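Local coordinates for Bse634I restriction endonuclease (Geobacillus stearothermophilus, PDB 1KNV), which cuts double-stranded DNA at a specific recognition sequence as a type II restriction endonuclease, probably with the help of divalent metal ions, at residues 100-105 with 176-181; 109-114 with 142-147; 22-27 with 69-74. One frame throughout, in Å; residues are numbered along the deposited sequence.

Contact 1 of 3, residues 100-105 with 176-181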
loop_
_atom_site.group_PDB
_atom_site.type_symbol
_atom_site.label_atom_id
_atom_site.label_comp_id
_atom_site.label_asym_id
_atom_site.label_seq_id
_atom_site.Cartn_x
_atom_site.Cartn_y
_atom_site.Cartn_z
ATOM N N LEU B 100 -3.815 9.869 -30.710
ATOM C CA LEU B 100 -3.486 11.271 -30.886
ATOM C C LEU B 100 -2.109 11.411 -30.267
ATOM O O LEU B 100 -1.886 11.008 -29.125
ATOM C CB LEU B 100 -4.469 12.199 -30.151
ATOM C CG LEU B 100 -5.869 12.445 -30.733
ATOM C CD1 LEU B 100 -6.586 13.545 -29.937
ATOM C CD2 LEU B 100 -5.745 12.855 -32.194
ATOM N N ILE B 101 -1.178 11.942 -31.047
ATOM C CA ILE B 101 0.184 12.177 -30.587
ATOM C C ILE B 101 0.282 13.704 -30.610
ATOM O O ILE B 101 0.467 14.311 -31.659
ATOM C CB ILE B 101 1.185 11.520 -31.543
ATOM C CG1 ILE B 101 0.858 10.032 -31.647
ATOM C CG2 ILE B 101 2.595 11.722 -31.048
ATOM C CD1 ILE B 101 1.504 9.342 -32.791
ATOM N N ILE B 102 0.136 14.311 -29.437
ATOM C CA ILE B 102 0.124 15.762 -29.304
ATOM C C ILE B 102 1.376 16.444 -28.784
ATOM O O ILE B 102 1.957 16.036 -27.780
ATOM C CB ILE B 102 -1.028 16.187 -28.388
ATOM C CG1 ILE B 102 -2.334 15.591 -28.905
ATOM C CG2 ILE B 102 -1.089 17.699 -28.297
ATOM C CD1 ILE B 102 -3.489 15.751 -27.943
ATOM N N LYS B 103 1.765 17.519 -29.460
ATOM C CA LYS B 103 2.932 18.289 -29.065
ATOM C C LYS B 103 2.483 19.266 -27.984
ATOM O O LYS B 103 1.682 20.154 -28.244
ATOM C CB LYS B 103 3.487 19.051 -30.264
ATOM C CG LYS B 103 4.994 19.174 -30.240
ATOM C CD LYS B 103 5.426 19.951 -29.044
ATOM C CE LYS B 103 6.874 19.717 -28.703
ATOM N NZ LYS B 103 7.154 20.450 -27.443
ATOM N N MET B 104 3.003 19.105 -26.774
ATOM C CA MET B 104 2.618 19.964 -25.668
ATOM C C MET B 104 3.565 21.119 -25.390
ATOM O O MET B 104 4.781 20.977 -25.504
ATOM C CB MET B 104 2.475 19.136 -24.391
ATOM C CG MET B 104 1.418 18.055 -24.450
ATOM S SD MET B 104 -0.220 18.731 -24.710
ATOM C CE MET B 104 -0.399 19.712 -23.264
ATOM N N PRO B 105 3.011 22.283 -25.009
ATOM C CA PRO B 105 3.776 23.492 -24.690
ATOM C C PRO B 105 4.243 23.323 -23.245
ATOM O O PRO B 105 4.074 22.245 -22.671
ATOM C CB PRO B 105 2.737 24.590 -24.825
ATOM C CG PRO B 105 1.523 23.924 -24.267
ATOM C CD PRO B 105 1.563 22.545 -24.902
ATOM N N LEU B 176 0.308 22.748 -33.346
ATOM C CA LEU B 176 0.795 23.250 -32.069
ATOM C C LEU B 176 -0.279 23.612 -31.044
ATOM O O LEU B 176 0.050 23.985 -29.916
ATOM C CB LEU B 176 1.703 24.467 -32.303
ATOM C CG LEU B 176 3.002 24.234 -33.090
ATOM C CD1 LEU B 176 3.736 25.556 -33.276
ATOM C CD2 LEU B 176 3.889 23.229 -32.347
ATOM N N THR B 177 -1.550 23.507 -31.424
ATOM C CA THR B 177 -2.648 23.836 -30.510
ATOM C C THR B 177 -3.642 22.697 -30.455
ATOM O O THR B 177 -4.795 22.893 -30.097
ATOM C CB THR B 177 -3.416 25.098 -30.958
ATOM O OG1 THR B 177 -3.982 24.882 -32.260
ATOM C CG2 THR B 177 -2.490 26.307 -30.995
ATOM N N LEU B 178 -3.187 21.503 -30.810
ATOM C CA LEU B 178 -4.041 20.325 -30.817
ATOM C C LEU B 178 -4.584 20.015 -29.419
ATOM O O LEU B 178 -5.719 19.584 -29.262
ATOM C CB LEU B 178 -3.237 19.144 -31.366
ATOM C CG LEU B 178 -3.919 17.856 -31.814
ATOM C CD1 LEU B 178 -5.023 18.138 -32.828
ATOM C CD2 LEU B 178 -2.856 16.964 -32.417
ATOM N N PHE B 179 -3.774 20.251 -28.397
ATOM C CA PHE B 179 -4.193 19.988 -27.027
ATOM C C PHE B 179 -5.473 20.732 -26.656
ATOM O O PHE B 179 -6.215 20.306 -25.766
ATOM C CB PHE B 179 -3.064 20.370 -26.070
ATOM C CG PHE B 179 -2.584 21.789 -26.224
ATOM C CD1 PHE B 179 -3.299 22.848 -25.674
ATOM C CD2 PHE B 179 -1.424 22.065 -26.928
ATOM C CE1 PHE B 179 -2.865 24.153 -25.822
ATOM C CE2 PHE B 179 -0.988 23.372 -27.078
ATOM C CZ PHE B 179 -1.714 24.417 -26.522
ATOM N N LYS B 180 -5.733 21.843 -27.339
ATOM C CA LYS B 180 -6.929 22.635 -27.074
ATOM C C LYS B 180 -8.223 21.913 -27.477
ATOM O O LYS B 180 -9.257 22.115 -26.855
ATOM C CB LYS B 180 -6.852 23.978 -27.806
ATOM C CG LYS B 180 -5.768 24.926 -27.339
ATOM C CD LYS B 180 -5.876 26.205 -28.149
ATOM C CE LYS B 180 -4.823 27.230 -27.775
ATOM N NZ LYS B 180 -4.981 28.464 -28.613
ATOM N N ASP B 181 -8.165 21.082 -28.517
ATOM C CA ASP B 181 -9.338 20.331 -28.986
ATOM C C ASP B 181 -9.805 19.274 -27.983
ATOM O O ASP B 181 -10.996 18.935 -27.929
ATOM C CB ASP B 181 -9.031 19.602 -30.297
ATOM C CG ASP B 181 -8.803 20.540 -31.457
ATOM O OD1 ASP B 181 -8.607 21.752 -31.218
ATOM O OD2 ASP B 181 -8.804 20.056 -32.612
HETATM O O HOH W 1 -0.845 20.351 -29.960
HETATM O O HOH W 2 2.359 22.803 -28.618
#

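Contact 2 of 3, residues 109-114 with 142-147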
loop_
_atom_site.group_PDB
_atom_site.type_symbol
_atom_site.label_atom_id
_atom_site.label_comp_id
_atom_site.label_asym_id
_atom_site.label_seq_id
_atom_site.Cartn_x
_atom_site.Cartn_y
_atom_site.Cartn_z
ATOM N N THR B 109 2.042 27.536 -19.980
ATOM C CA THR B 109 1.229 27.907 -21.131
ATOM C C THR B 109 -0.094 27.142 -21.078
ATOM O O THR B 109 -1.175 27.718 -21.214
ATOM C CB THR B 109 1.941 27.544 -22.439
ATOM O OG1 THR B 109 3.155 28.293 -22.535
ATOM C CG2 THR B 109 1.053 27.840 -23.643
ATOM N N PHE B 110 0.004 25.834 -20.879
ATOM C CA PHE B 110 -1.171 24.985 -20.815
ATOM C C PHE B 110 -0.809 23.719 -20.063
ATOM O O PHE B 110 -0.154 22.842 -20.620
ATOM C CB PHE B 110 -1.632 24.616 -22.225
ATOM C CG PHE B 110 -2.931 23.845 -22.264
ATOM C CD1 PHE B 110 -4.140 24.502 -22.457
ATOM C CD2 PHE B 110 -2.942 22.464 -22.110
ATOM C CE1 PHE B 110 -5.335 23.797 -22.499
ATOM C CE2 PHE B 110 -4.132 21.751 -22.151
ATOM C CZ PHE B 110 -5.330 22.418 -22.345
ATOM N N ASP B 111 -1.227 23.632 -18.800
ATOM C CA ASP B 111 -0.969 22.455 -17.973
ATOM C C ASP B 111 -1.686 21.280 -18.630
ATOM O O ASP B 111 -2.912 21.297 -18.756
ATOM C CB ASP B 111 -1.530 22.677 -16.575
ATOM C CG ASP B 111 -1.313 21.492 -15.669
ATOM O OD1 ASP B 111 -1.085 20.379 -16.185
ATOM O OD2 ASP B 111 -1.383 21.672 -14.434
ATOM N N PHE B 112 -0.930 20.260 -19.034
ATOM C CA PHE B 112 -1.503 19.090 -19.715
ATOM C C PHE B 112 -2.645 18.452 -18.937
ATOM O O PHE B 112 -3.541 17.847 -19.529
ATOM C CB PHE B 112 -0.415 18.038 -19.994
ATOM C CG PHE B 112 -0.194 17.058 -18.860
ATOM C CD1 PHE B 112 -0.845 15.829 -18.847
ATOM C CD2 PHE B 112 0.644 17.376 -17.798
ATOM C CE1 PHE B 112 -0.663 14.931 -17.789
ATOM C CE2 PHE B 112 0.830 16.491 -16.741
ATOM C CZ PHE B 112 0.173 15.262 -16.736
ATOM N N ARG B 113 -2.604 18.582 -17.613
ATOM C CA ARG B 113 -3.640 18.022 -16.751
ATOM C C ARG B 113 -5.033 18.522 -17.118
ATOM O O ARG B 113 -6.032 17.884 -16.805
ATOM C CB ARG B 113 -3.322 18.341 -15.290
ATOM C CG ARG B 113 -2.140 17.532 -14.784
ATOM C CD ARG B 113 -1.583 18.075 -13.500
ATOM N NE ARG B 113 -2.589 18.163 -12.450
ATOM C CZ ARG B 113 -2.312 18.517 -11.201
ATOM N NH1 ARG B 113 -1.060 18.811 -10.866
ATOM N NH2 ARG B 113 -3.273 18.584 -10.293
ATOM N N LYS B 114 -5.091 19.657 -17.806
ATOM C CA LYS B 114 -6.358 20.227 -18.223
ATOM C C LYS B 114 -7.022 19.417 -19.330
ATOM O O LYS B 114 -8.153 19.706 -19.708
ATOM C CB LYS B 114 -6.145 21.677 -18.661
ATOM C CG LYS B 114 -5.779 22.587 -17.495
ATOM C CD LYS B 114 -5.101 23.864 -17.940
ATOM C CE LYS B 114 -6.037 24.741 -18.720
ATOM N NZ LYS B 114 -5.343 25.972 -19.194
ATOM N N THR B 142 3.457 19.413 -10.794
ATOM C CA THR B 142 3.643 18.598 -11.985
ATOM C C THR B 142 4.147 19.455 -13.141
ATOM O O THR B 142 4.113 20.682 -13.077
ATOM C CB THR B 142 2.314 17.903 -12.384
ATOM O OG1 THR B 142 1.305 18.895 -12.595
ATOM C CG2 THR B 142 1.849 16.948 -11.273
ATOM N N SER B 143 4.630 18.804 -14.192
ATOM C CA SER B 143 5.129 19.509 -15.370
ATOM C C SER B 143 4.534 18.858 -16.614
ATOM O O SER B 143 3.788 17.884 -16.514
ATOM C CB SER B 143 6.659 19.445 -15.427
ATOM O OG SER B 143 7.102 18.099 -15.443
ATOM N N ASN B 144 4.870 19.397 -17.781
ATOM C CA ASN B 144 4.363 18.886 -19.048
ATOM C C ASN B 144 5.347 18.081 -19.860
ATOM O O ASN B 144 6.455 18.544 -20.138
ATOM C CB ASN B 144 3.929 20.032 -19.955
ATOM C CG ASN B 144 2.583 20.569 -19.611
ATOM O OD1 ASN B 144 2.045 20.293 -18.548
ATOM N ND2 ASN B 144 2.026 21.363 -20.511
ATOM N N PRO B 145 4.970 16.854 -20.239
ATOM C CA PRO B 145 5.887 16.064 -21.058
ATOM C C PRO B 145 5.804 16.807 -22.396
ATOM O O PRO B 145 4.780 17.437 -22.686
ATOM C CB PRO B 145 5.216 14.697 -21.105
ATOM C CG PRO B 145 3.788 15.022 -20.995
ATOM C CD PRO B 145 3.763 16.082 -19.914
ATOM N N ASP B 146 6.860 16.766 -23.198
ATOM C CA ASP B 146 6.846 17.485 -24.465
ATOM C C ASP B 146 5.940 16.815 -25.484
ATOM O O ASP B 146 5.446 17.458 -26.418
ATOM C CB ASP B 146 8.264 17.587 -25.023
ATOM C CG ASP B 146 9.198 18.342 -24.090
ATOM O OD1 ASP B 146 8.866 19.488 -23.699
ATOM O OD2 ASP B 146 10.258 17.789 -23.741
ATOM N N LEU B 147 5.698 15.531 -25.297
ATOM C CA LEU B 147 4.871 14.795 -26.232
ATOM C C LEU B 147 3.954 13.829 -25.485
ATOM O O LEU B 147 4.384 13.122 -24.568
ATOM C CB LEU B 147 5.795 14.017 -27.158
ATOM C CG LEU B 147 5.328 13.246 -28.371
ATOM C CD1 LEU B 147 4.667 14.255 -29.258
ATOM C CD2 LEU B 147 6.506 12.553 -29.060
HETATM O O HOH W 3 1.122 19.309 -15.052
#

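Contact 3 of 3, residues 22-27 with 69-74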
loop_
_atom_site.group_PDB
_atom_site.type_symbol
_atom_site.label_atom_id
_atom_site.label_comp_id
_atom_site.label_asym_id
_atom_site.label_seq_id
_atom_site.Cartn_x
_atom_site.Cartn_y
_atom_site.Cartn_z
ATOM N N ILE B 22 15.819 43.560 -33.649
ATOM C CA ILE B 22 15.519 42.533 -34.638
ATOM C C ILE B 22 15.042 41.235 -33.991
ATOM O O ILE B 22 15.669 40.727 -33.058
ATOM C CB ILE B 22 16.768 42.215 -35.495
ATOM C CG1 ILE B 22 17.435 43.520 -35.966
ATOM C CG2 ILE B 22 16.373 41.337 -36.674
ATOM C CD1 ILE B 22 16.529 44.455 -36.764
ATOM N N ARG B 23 13.931 40.700 -34.493
ATOM C CA ARG B 23 13.381 39.449 -33.972
ATOM C C ARG B 23 13.266 38.421 -35.093
ATOM O O ARG B 23 12.879 38.754 -36.211
ATOM C CB ARG B 23 11.988 39.670 -33.373
ATOM C CG ARG B 23 10.932 40.012 -34.411
ATOM C CD ARG B 23 9.519 39.722 -33.930
ATOM N NE ARG B 23 8.765 40.935 -33.620
ATOM C CZ ARG B 23 8.806 41.567 -32.452
ATOM N NH1 ARG B 23 9.568 41.106 -31.463
ATOM N NH2 ARG B 23 8.076 42.663 -32.268
ATOM N N ILE B 24 13.604 37.174 -34.800
ATOM C CA ILE B 24 13.485 36.134 -35.810
ATOM C C ILE B 24 12.034 35.662 -35.843
ATOM O O ILE B 24 11.353 35.656 -34.821
ATOM C CB ILE B 24 14.379 34.931 -35.491
ATOM C CG1 ILE B 24 15.842 35.374 -35.454
ATOM C CG2 ILE B 24 14.156 33.829 -36.521
ATOM C CD1 ILE B 24 16.795 34.271 -35.069
ATOM N N LYS B 25 11.558 35.287 -37.022
ATOM C CA LYS B 25 10.193 34.800 -37.178
ATOM C C LYS B 25 10.326 33.342 -37.615
ATOM O O LYS B 25 10.303 33.036 -38.808
ATOM C CB LYS B 25 9.461 35.625 -38.242
ATOM C CG LYS B 25 9.463 37.122 -37.971
ATOM C CD LYS B 25 8.868 37.436 -36.612
ATOM C CE LYS B 25 7.396 37.083 -36.573
ATOM N NZ LYS B 25 6.667 37.819 -37.633
ATOM N N PRO B 26 10.469 32.424 -36.643
ATOM C CA PRO B 26 10.624 30.986 -36.891
ATOM C C PRO B 26 9.615 30.348 -37.818
ATOM O O PRO B 26 9.971 29.529 -38.655
ATOM C CB PRO B 26 10.584 30.382 -35.486
ATOM C CG PRO B 26 9.747 31.356 -34.720
ATOM C CD PRO B 26 10.267 32.681 -35.207
ATOM N N PHE B 27 8.357 30.732 -37.679
ATOM C CA PHE B 27 7.303 30.153 -38.496
ATOM C C PHE B 27 7.349 30.583 -39.951
ATOM O O PHE B 27 7.036 29.794 -40.841
ATOM C CB PHE B 27 5.952 30.470 -37.857
ATOM C CG PHE B 27 5.847 29.995 -36.433
ATOM C CD1 PHE B 27 5.391 30.842 -35.433
ATOM C CD2 PHE B 27 6.235 28.700 -36.088
ATOM C CE1 PHE B 27 5.322 30.408 -34.103
ATOM C CE2 PHE B 27 6.171 28.257 -34.768
ATOM C CZ PHE B 27 5.714 29.112 -33.774
ATOM N N GLY B 69 21.976 33.145 -28.617
ATOM C CA GLY B 69 20.786 32.862 -27.836
ATOM C C GLY B 69 19.520 32.867 -28.669
ATOM O O GLY B 69 18.781 31.878 -28.684
ATOM N N ALA B 70 19.271 33.979 -29.360
ATOM C CA ALA B 70 18.088 34.125 -30.205
ATOM C C ALA B 70 17.979 32.943 -31.156
ATOM O O ALA B 70 16.884 32.425 -31.397
ATOM C CB ALA B 70 18.162 35.430 -30.996
ATOM N N PHE B 71 19.124 32.517 -31.688
ATOM C CA PHE B 71 19.167 31.387 -32.610
ATOM C C PHE B 71 18.945 30.046 -31.918
ATOM O O PHE B 71 18.208 29.207 -32.429
ATOM C CB PHE B 71 20.498 31.360 -33.384
ATOM C CG PHE B 71 20.524 32.284 -34.579
ATOM C CD1 PHE B 71 21.345 33.409 -34.594
ATOM C CD2 PHE B 71 19.696 32.047 -35.672
ATOM C CE1 PHE B 71 21.336 34.284 -35.677
ATOM C CE2 PHE B 71 19.683 32.915 -36.758
ATOM C CZ PHE B 71 20.504 34.036 -36.759
ATOM N N SER B 72 19.577 29.843 -30.765
ATOM C CA SER B 72 19.418 28.594 -30.030
ATOM C C SER B 72 17.952 28.413 -29.677
ATOM O O SER B 72 17.439 27.296 -29.666
ATOM C CB SER B 72 20.242 28.605 -28.746
ATOM O OG SER B 72 20.197 27.331 -28.123
ATOM N N ASN B 73 17.281 29.520 -29.383
ATOM C CA ASN B 73 15.864 29.479 -29.047
ATOM C C ASN B 73 15.019 29.177 -30.276
ATOM O O ASN B 73 14.072 28.400 -30.207
ATOM C CB ASN B 73 15.415 30.814 -28.452
ATOM C CG ASN B 73 15.940 31.037 -27.051
ATOM O OD1 ASN B 73 15.745 32.103 -26.477
ATOM N ND2 ASN B 73 16.606 30.028 -26.488
ATOM N N THR B 74 15.353 29.799 -31.401
ATOM C CA THR B 74 14.599 29.572 -32.621
ATOM C C THR B 74 14.704 28.122 -33.087
ATOM O O THR B 74 13.728 27.558 -33.563
ATOM C CB THR B 74 15.060 30.518 -33.735
ATOM O OG1 THR B 74 14.770 31.871 -33.353
ATOM C CG2 THR B 74 14.338 30.206 -35.022
#

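Contact 1 of 3, residues 100-105 with 176-181
The ring of Phe179 presents its edge to the backbone of Lys103, whose O lies near the ring plane, 3.9 Å from Phe179 CD2; water 2 sits at the edge as well. One face of the ring lies against Thr177 C of its own segment, toward the rim. Pro105 and Phe179 meet tip to tip, with Pro105 CD 3.5 Å from Phe179 CE2 and oblique to the ring. Met104 adds a Met-aromatic contact, its SD 5.1 Å from the ring centroid and oblique, 57° off the normal. The bend at chi2 (-62°) brings the same SD within 3.6 Å of Phe179 CB. Farther back along the strand, Ile102 CG1 packs on Leu178 CD2 at 3.8 Å, while Ile102 CG2 approaches the N and CB of Phe179.

No direct hydrogen bond joins the segments; water does the polar work. Water 2 donates to Lys103 O at 2.8 Å and to Leu176 O at 2.9 Å, and water 1 also donates to Lys103 O while accepting weakly from Leu178 N. An alanine in place of Phe179 would probably open a gap beside Pro105 CD and CG and cost the Met104 sulfur its aromatic partner, although CB would still touch it.

The arrangement covers the outermost strand within this chain of the mixed sheet in a PD-(D/E)XK nuclease fold. Strand 99-103 pairs with 147-151, next to which stands Asp146, a residue that binds calcium in this protein, though none is bound here, with the side chain of Lys103 close by.

Contact 2 of 3, residues 109-114 with 142-147
Asn144 and Phe112 meet with each CG set by its first torsion: Asn144 CG stands anti to its carbonyl carbon (chi1 -80°), and Phe112 CG lies between backbone N and carbonyl carbon (chi1 88°). The two side chains then pass each other in opposite directions. The amide reads the opposite backbone with both its polar atoms, OD1 and ND2. Asn144 OD1 accepts from Phe112 N at 3.0 Å; the N-H points almost straight at OD1 but comes in well to the side of the C=O (107°), tilted from the amide plane. Asn144 ND2 donates to Phe110 O at 2.6 Å, and also to Pro105 O, so the amide is fixed against rotation. OD1 further lies in plane at the edge of the Phe112 ring, 3.3 Å from Phe112 CD2. Arg113 CG and Pro145 CD cover opposite faces of that ring, each toward the rim.

Arg113 NH1, with its partner in the guanidinium plane, donates to Thr142 OG1 at 2.9 Å, while NH2 forms a salt bridge with Glu128. Water 3 links Thr142 OG1 to Asp111 OD1, to which it donates at 2.7 Å. That carboxylate oxygen also takes the N-H of Arg113, met from above its plane, in an Asx turn that opens the 3-10 segment.

Helix 203-227 adjoins the contact through Leu216, touching Phe112 and Pro145, and helix 118-131 supplies Glu128; beyond Pro145, Asp146 leads into strand 147-151.

Contact 3 of 3, residues 22-27 with 69-74
Ile24 and Thr74 carry most of this contact, with Pro26 adding a smaller share. Ile24, the last residue of strand 19-24, extends its side chain into the angle between Thr74 and Phe71, and its terminal methyl CD1 does most of the touching. That methyl lies 3.6 Å from Thr74 OG1. It also rests over one face of the Phe71 ring, displaced toward the rim, in a CH-pi contact 3.9 Å from the ring centroid and 25° off the normal. The extended chain explains the reach, since CD1 is anti to CA (chi2 177°). Ile24 CG2 lies beside both branches of Thr74, OG1 and CG2.

The strand belongs to a two-stranded antiparallel hairpin, 11-16 with 19-24, that lies against the beginning of helix 68-93. The axes of the short segments are 9.4 Å apart at closest approach and run nearly the same way, 23° between their directions. Right after the strand the chain turns into helix 26-33, with Lys25 at its N-cap.

Thr74 OG1 lies against Ile24 while its hydrogen bond goes back into its own helix, which satisfies the hydroxyl within an apolar contact. It donates to Ala70 O at 2.9 Å, and Thr74 N reaches the same oxygen from the opposite face of the carbonyl plane, so two donors grip one acceptor a turn earlier. Thr74 CG2, anti to the backbone N, meets Pro26 CB at 3.8 Å. Pro26 O accepts from Trp78 NE1 one turn further along the long helix, and the ring of Phe71 has a cation-pi partner in Lys55.

Contacts 1 and 2 are buried near the centre of the chain and share a border, whereas contact 3 is only partly buried, about 22 Å from contact 1 between centres. Along the sequence contact 2 nests inside the loop closed by contact 1, and the two join directly where Met104 N probably bonds to Asp146 O at 3.0 Å. Contact 3 touches contact 1 through Phe27 and Leu176, and its helix 68-93 precedes strand 99-103 in the chain. Their chemistry differs: apolar packing with bridging waters in contact 1, direct hydrogen bonds from side chains to backbone and to each other, with one bridging water, in contact 2, and mainly apolar contacts, with no hydrogen bond across, in contact 3.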